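Local coordinates for protein uncharacterized HTH-type transcriptional regulator yydK (Bacillus subtilis subsp. subtilis, PDB 3BWG) that probably binds DNA as a transcriptional regulator of the GntR family, joining a helix-turn-helix region to a UTRA domain, at residues B[91-96]-B[130-135]; B[136-141]-B[221-226]. All coordinates share one frame; numbering follows the deposited sequence.

Contact 1 of 2, residues B[91-96]-B[130-135]; sequences EDFNVT and RYINGQ
This is an antiparallel edge pairing in the UTRA domain: strand 95-105, an edge strand of the sheet within this chain, starts here against the end of strand 123-132, with a salt bridge beside it. The backbone of T96 meets Y131 as a hydrogen-bonded pair, with T96 N to Y131 O at 2.9 Å and Y131 N to T96 O at 2.7 Å, both in the carbonyl planes. V95 and I132 form the next, non-hydrogen-bonded pair, where V95 CA comes 3.0 Å from Y131 O. A weak hydrogen bond runs from N133 N to N94 O.

R130 bends at chi3 (70°) and meets the E91 carboxylate end-on, the two planes only 20° apart. E91 OE1 accepts from R130 NH1 (3.0 Å) and NH2, and E91 OE2 from R130 NH2 at 3.3 Å, all through syn lone pairs. Over one guanidinium face lies V95 CG2, 3.8 Å from R130 NH2. The NE of R130 bonds S97 OG, which holds the head in orientation. I132 CG2 packs against F93 CB (3.8 Å) on the V95 face of the sheet.

Past I132 the chain reverses through a type I' turn, the two-residue turn of the beta hairpin joining strands 123-132 and 135-145.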
loop_
_atom_site.group_PDB
_atom_site.type_symbol
_atom_site.label_atom_id
_atom_site.label_comp_id
_atom_site.label_asym_id
_atom_site.label_seq_id
_atom_site.Cartn_x
_atom_site.Cartn_y
_atom_site.Cartn_z
ATOM N N GLU B 91 2.416 15.463 3.280
ATOM C CA GLU B 91 2.143 16.895 3.432
ATOM C C GLU B 91 2.379 17.461 4.837
ATOM O O GLU B 91 2.578 18.672 4.989
ATOM C CB GLU B 91 0.739 17.234 2.908
ATOM C CG GLU B 91 0.581 17.058 1.377
ATOM C CD GLU B 91 1.668 17.781 0.540
ATOM O OE1 GLU B 91 2.032 17.249 -0.534
ATOM O OE2 GLU B 91 2.160 18.864 0.947
ATOM N N ASP B 92 2.384 16.591 5.849
ATOM C CA ASP B 92 2.590 17.034 7.251
ATOM C C ASP B 92 3.999 16.790 7.853
ATOM O O ASP B 92 4.268 17.183 9.012
ATOM C CB ASP B 92 1.459 16.560 8.196
ATOM C CG ASP B 92 0.526 15.537 7.550
ATOM O OD1 ASP B 92 -0.440 15.965 6.872
ATOM O OD2 ASP B 92 0.748 14.317 7.740
ATOM N N PHE B 93 4.872 16.132 7.064
ATOM C CA PHE B 93 6.330 16.290 7.187
ATOM C C PHE B 93 6.579 17.770 6.863
ATOM O O PHE B 93 5.678 18.465 6.351
ATOM C CB PHE B 93 7.098 15.414 6.169
ATOM C CG PHE B 93 7.384 13.996 6.637
ATOM C CD1 PHE B 93 8.577 13.689 7.296
ATOM C CD2 PHE B 93 6.470 12.960 6.393
ATOM C CE1 PHE B 93 8.853 12.376 7.723
ATOM C CE2 PHE B 93 6.735 11.650 6.831
ATOM C CZ PHE B 93 7.930 11.360 7.493
ATOM N N ASN B 94 7.778 18.274 7.139
ATOM C CA ASN B 94 8.015 19.673 6.801
ATOM C C ASN B 94 8.475 19.826 5.358
ATOM O O ASN B 94 9.649 20.060 5.078
ATOM C CB ASN B 94 8.934 20.381 7.800
ATOM C CG ASN B 94 8.593 21.857 7.940
ATOM O OD1 ASN B 94 8.902 22.671 7.059
ATOM N ND2 ASN B 94 7.928 22.207 9.038
ATOM N N VAL B 95 7.512 19.693 4.455
ATOM C CA VAL B 95 7.776 19.581 3.026
ATOM C C VAL B 95 7.545 20.903 2.279
ATOM O O VAL B 95 6.448 21.480 2.300
ATOM C CB VAL B 95 7.025 18.360 2.373
ATOM C CG1 VAL B 95 5.539 18.427 2.625
ATOM C CG2 VAL B 95 7.319 18.250 0.878
ATOM N N THR B 96 8.612 21.388 1.653
ATOM C CA THR B 96 8.546 22.562 0.806
ATOM C C THR B 96 8.843 22.185 -0.635
ATOM O O THR B 96 9.361 21.095 -0.904
ATOM C CB THR B 96 9.473 23.714 1.305
ATOM O OG1 THR B 96 10.847 23.320 1.249
ATOM C CG2 THR B 96 9.102 24.118 2.746
ATOM N N ARG B 130 10.832 18.776 -4.507
ATOM C CA ARG B 130 10.302 18.905 -3.154
ATOM C C ARG B 130 11.376 18.587 -2.110
ATOM O O ARG B 130 12.311 17.852 -2.406
ATOM C CB ARG B 130 9.028 18.077 -2.989
ATOM C CG ARG B 130 8.092 18.146 -4.200
ATOM C CD ARG B 130 6.712 17.586 -3.844
ATOM N NE ARG B 130 6.040 18.526 -2.916
ATOM C CZ ARG B 130 4.968 18.218 -2.190
ATOM N NH1 ARG B 130 4.431 16.997 -2.291
ATOM N NH2 ARG B 130 4.412 19.136 -1.389
ATOM N N TYR B 131 11.258 19.192 -0.918
ATOM C CA TYR B 131 12.264 19.094 0.156
ATOM C C TYR B 131 11.647 18.729 1.516
ATOM O O TYR B 131 10.563 19.207 1.873
ATOM C CB TYR B 131 13.034 20.408 0.335
ATOM C CG TYR B 131 13.746 20.913 -0.887
ATOM C CD1 TYR B 131 15.144 20.898 -0.977
ATOM C CD2 TYR B 131 13.021 21.444 -1.953
ATOM C CE1 TYR B 131 15.809 21.389 -2.152
ATOM C CE2 TYR B 131 13.643 21.927 -3.093
ATOM C CZ TYR B 131 15.011 21.887 -3.209
ATOM O OH TYR B 131 15.544 22.371 -4.389
ATOM N N ILE B 132 12.330 17.876 2.272
ATOM C CA ILE B 132 11.923 17.571 3.647
ATOM C C ILE B 132 13.052 17.976 4.519
ATOM O O ILE B 132 14.168 17.460 4.387
ATOM C CB ILE B 132 11.521 16.066 3.897
ATOM C CG1 ILE B 132 12.272 15.073 2.974
ATOM C CG2 ILE B 132 10.027 15.901 3.760
ATOM C CD1 ILE B 132 13.573 14.510 3.545
ATOM N N ASN B 133 12.781 18.973 5.360
ATOM C CA ASN B 133 13.786 19.570 6.242
ATOM C C ASN B 133 15.088 19.939 5.556
ATOM O O ASN B 133 16.154 19.464 5.950
ATOM C CB ASN B 133 14.043 18.660 7.452
ATOM C CG ASN B 133 12.936 18.770 8.499
ATOM O OD1 ASN B 133 12.842 19.780 9.220
ATOM N ND2 ASN B 133 12.079 17.747 8.571
ATOM N N GLY B 134 14.992 20.765 4.511
ATOM C CA GLY B 134 16.183 21.341 3.860
ATOM C C GLY B 134 16.932 20.397 2.920
ATOM O O GLY B 134 17.894 20.800 2.252
ATOM N N GLN B 135 16.496 19.142 2.861
ATOM C CA GLN B 135 17.112 18.162 1.988
ATOM C C GLN B 135 16.095 17.788 0.896
ATOM O O GLN B 135 14.867 17.895 1.104
ATOM C CB GLN B 135 17.567 16.966 2.818
ATOM C CG GLN B 135 18.537 17.332 3.976
ATOM C CD GLN B 135 19.943 17.691 3.488
ATOM O OE1 GLN B 135 20.385 17.238 2.428
ATOM N NE2 GLN B 135 20.657 18.507 4.263
HETATM O O HOH W 1 4.577 21.611 0.417
#

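Contact 2 of 2, residues B[136-141]-B[221-226]; sequences TLCYEE and ISYNYE. With EDO (1,2-ethanediol), chain H; EDO (1,2-ethanediol), chain I.
C138, I221 and Y223 project from the same face of two antiparallel strands in this buried contact. C138 SG sits between its backbone N and carbonyl carbon (chi1 65°), obliquely off the Y223 ring, 4.9 Å from the centroid. I221 CG2 lies over one face of that ring near its rim and presses on C138 CB at a tight 3.4 Å. L137 lies beside Y223, pointing the same way, with its CD1 nearest the ring's CD1, and E140 lies alongside I221, with E140 CB 3.7 Å from I221 CG1.

On the other face, the Y139 ring stacks with Y192, and an ethanediol, probably from the crystallisation liquor, bridges S222 OG and E141 OE2. Y139 N to S222 O and S222 N to Y139 O, 3.0 Å each, join the backbones.

Beyond the Y223 pair, N224 crosses T136 at about a right angle: N224 ND2 gives T136 OG1 a 2.9 Å bond near the amide plane, and that hydroxyl also bonds L193 O. N224 OD1 accepts from E226 N at 2.8 Å. An alanine here would lose the side-chain hydrogen bonds to T136 and to E226 N, and would probably loosen the turn that follows.

This is an antiparallel ladder between strands 135-145 and 215-224, with an Asx turn at N224.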
loop_
_atom_site.group_PDB
_atom_site.type_symbol
_atom_site.label_atom_id
_atom_site.label_comp_id
_atom_site.label_asym_id
_atom_site.label_seq_id
_atom_site.Cartn_x
_atom_site.Cartn_y
_atom_site.Cartn_z
ATOM N N THR B 136 16.588 17.414 -0.281
ATOM C CA THR B 136 15.704 16.993 -1.377
ATOM C C THR B 136 14.969 15.687 -1.062
ATOM O O THR B 136 15.571 14.706 -0.584
ATOM C CB THR B 136 16.452 16.837 -2.703
ATOM O OG1 THR B 136 17.493 15.877 -2.523
ATOM C CG2 THR B 136 17.050 18.150 -3.121
ATOM N N LEU B 137 13.659 15.698 -1.352
ATOM C CA LEU B 137 12.791 14.532 -1.222
ATOM C C LEU B 137 12.560 13.842 -2.588
ATOM O O LEU B 137 12.659 12.605 -2.728
ATOM C CB LEU B 137 11.447 14.954 -0.596
ATOM C CG LEU B 137 10.386 13.834 -0.535
ATOM C CD1 LEU B 137 10.855 12.645 0.315
ATOM C CD2 LEU B 137 9.023 14.291 -0.065
ATOM N N CYS B 138 12.224 14.648 -3.586
ATOM C CA CYS B 138 11.839 14.131 -4.874
ATOM C C CYS B 138 11.866 15.196 -5.947
ATOM O O CYS B 138 11.974 16.383 -5.660
ATOM C CB CYS B 138 10.441 13.487 -4.823
ATOM S SG CYS B 138 9.076 14.641 -4.459
ATOM N N TYR B 139 11.774 14.715 -7.177
ATOM C CA TYR B 139 11.680 15.492 -8.358
ATOM C C TYR B 139 10.406 14.925 -8.998
ATOM O O TYR B 139 10.280 13.704 -9.164
ATOM C CB TYR B 139 12.934 15.237 -9.239
ATOM C CG TYR B 139 12.767 15.695 -10.676
ATOM C CD1 TYR B 139 12.464 17.033 -10.966
ATOM C CD2 TYR B 139 12.887 14.807 -11.735
ATOM C CE1 TYR B 139 12.256 17.466 -12.267
ATOM C CE2 TYR B 139 12.706 15.233 -13.062
ATOM C CZ TYR B 139 12.394 16.578 -13.316
ATOM O OH TYR B 139 12.207 17.047 -14.613
ATOM N N GLU B 140 9.466 15.810 -9.331
ATOM C CA GLU B 140 8.181 15.402 -9.838
ATOM C C GLU B 140 7.709 16.125 -11.105
ATOM O O GLU B 140 7.913 17.311 -11.291
ATOM C CB GLU B 140 7.135 15.536 -8.721
ATOM C CG GLU B 140 5.696 15.877 -9.170
ATOM C CD GLU B 140 4.774 16.256 -8.011
ATOM O OE1 GLU B 140 3.561 16.121 -8.142
ATOM O OE2 GLU B 140 5.260 16.654 -6.944
ATOM N N GLU B 141 7.009 15.395 -11.959
ATOM C CA GLU B 141 6.262 16.007 -13.024
ATOM C C GLU B 141 4.862 15.507 -12.811
ATOM O O GLU B 141 4.647 14.286 -12.623
ATOM C CB GLU B 141 6.764 15.520 -14.388
ATOM C CG GLU B 141 8.069 16.144 -14.867
ATOM C CD GLU B 141 8.489 15.596 -16.245
ATOM O OE1 GLU B 141 8.241 16.260 -17.287
ATOM O OE2 GLU B 141 9.051 14.478 -16.277
ATOM N N ILE B 221 7.283 10.553 -10.364
ATOM C CA ILE B 221 8.150 11.021 -9.286
ATOM C C ILE B 221 9.363 10.127 -9.053
ATOM O O ILE B 221 9.267 8.895 -9.026
ATOM C CB ILE B 221 7.373 11.150 -8.003
ATOM C CG1 ILE B 221 6.088 11.982 -8.244
ATOM C CG2 ILE B 221 8.284 11.798 -6.888
ATOM C CD1 ILE B 221 5.250 12.280 -7.016
ATOM N N SER B 222 10.516 10.767 -8.928
ATOM C CA SER B 222 11.730 10.090 -8.526
ATOM C C SER B 222 12.128 10.611 -7.148
ATOM O O SER B 222 12.318 11.811 -6.980
ATOM C CB SER B 222 12.854 10.380 -9.536
ATOM O OG SER B 222 12.527 9.814 -10.785
ATOM N N TYR B 223 12.291 9.703 -6.192
ATOM C CA TYR B 223 12.704 10.067 -4.856
ATOM C C TYR B 223 14.215 9.964 -4.601
ATOM O O TYR B 223 14.918 9.131 -5.208
ATOM C CB TYR B 223 11.923 9.226 -3.832
ATOM C CG TYR B 223 10.417 9.496 -3.838
ATOM C CD1 TYR B 223 9.882 10.468 -3.009
ATOM C CD2 TYR B 223 9.540 8.769 -4.663
ATOM C CE1 TYR B 223 8.492 10.748 -3.010
ATOM C CE2 TYR B 223 8.137 9.023 -4.671
ATOM C CZ TYR B 223 7.631 10.011 -3.813
ATOM O OH TYR B 223 6.281 10.324 -3.769
ATOM N N ASN B 224 14.693 10.794 -3.678
ATOM C CA ASN B 224 16.038 10.673 -3.136
ATOM C C ASN B 224 16.143 9.459 -2.197
ATOM O O ASN B 224 15.573 9.475 -1.091
ATOM C CB ASN B 224 16.356 11.997 -2.411
ATOM C CG ASN B 224 17.711 12.036 -1.775
ATOM O OD1 ASN B 224 18.323 11.000 -1.458
ATOM N ND2 ASN B 224 18.196 13.254 -1.549
ATOM N N TYR B 225 16.862 8.411 -2.629
ATOM C CA TYR B 225 17.006 7.178 -1.854
ATOM C C TYR B 225 17.613 7.369 -0.456
ATOM O O TYR B 225 17.413 6.536 0.429
ATOM C CB TYR B 225 17.791 6.106 -2.653
ATOM C CG TYR B 225 19.289 6.251 -2.616
ATOM C CD1 TYR B 225 20.058 5.436 -1.804
ATOM C CD2 TYR B 225 19.933 7.209 -3.392
ATOM C CE1 TYR B 225 21.459 5.561 -1.752
ATOM C CE2 TYR B 225 21.340 7.370 -3.353
ATOM C CZ TYR B 225 22.081 6.528 -2.539
ATOM O OH TYR B 225 23.434 6.639 -2.509
ATOM N N GLU B 226 18.322 8.471 -0.248
ATOM C CA GLU B 226 18.928 8.735 1.061
ATOM C C GLU B 226 18.021 9.486 2.018
ATOM O O GLU B 226 18.395 9.675 3.164
ATOM C CB GLU B 226 20.223 9.580 0.951
ATOM C CG GLU B 226 21.171 9.225 -0.115
ATOM C CD GLU B 226 22.535 9.906 0.120
ATOM O OE1 GLU B 226 22.612 11.167 0.151
ATOM O OE2 GLU B 226 23.510 9.152 0.316
HETATM C C1 EDO H . 10.096 12.074 -12.338
HETATM O O1 EDO H . 11.399 11.520 -12.488
HETATM C C2 EDO H . 9.969 13.201 -13.335
HETATM O O2 EDO H . 9.822 12.601 -14.629
HETATM C C1 EDO I . 14.107 5.908 -2.241
HETATM O O1 EDO I . 13.033 6.151 -1.383
HETATM C C2 EDO I . 13.842 6.773 -3.441
HETATM O O2 EDO I . 14.887 6.471 -4.318
#

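From the N terminus, the chain passes the helix-turn-helix region and enters contact 1 at 91-96. It then runs on along strand 95-105 and through helix 109-114, and the end of strand 123-132 closes that loop of 33 residues at 130-135. Contact 2 opens at once with 136-141 and closes at 221-226 after 79 intervening residues, so the two loops follow in series and neither encloses nor crosses the other. They meet across the hairpin of strands 123-132 and 135-145, where R130 O lies 2.8 Å from L137 N and R130 N 2.9 Å from C138 O, probable hydrogen bonds. Together they line up four neighbouring strands of one antiparallel sheet: 95-105, 123-132, 135-145 and 215-224.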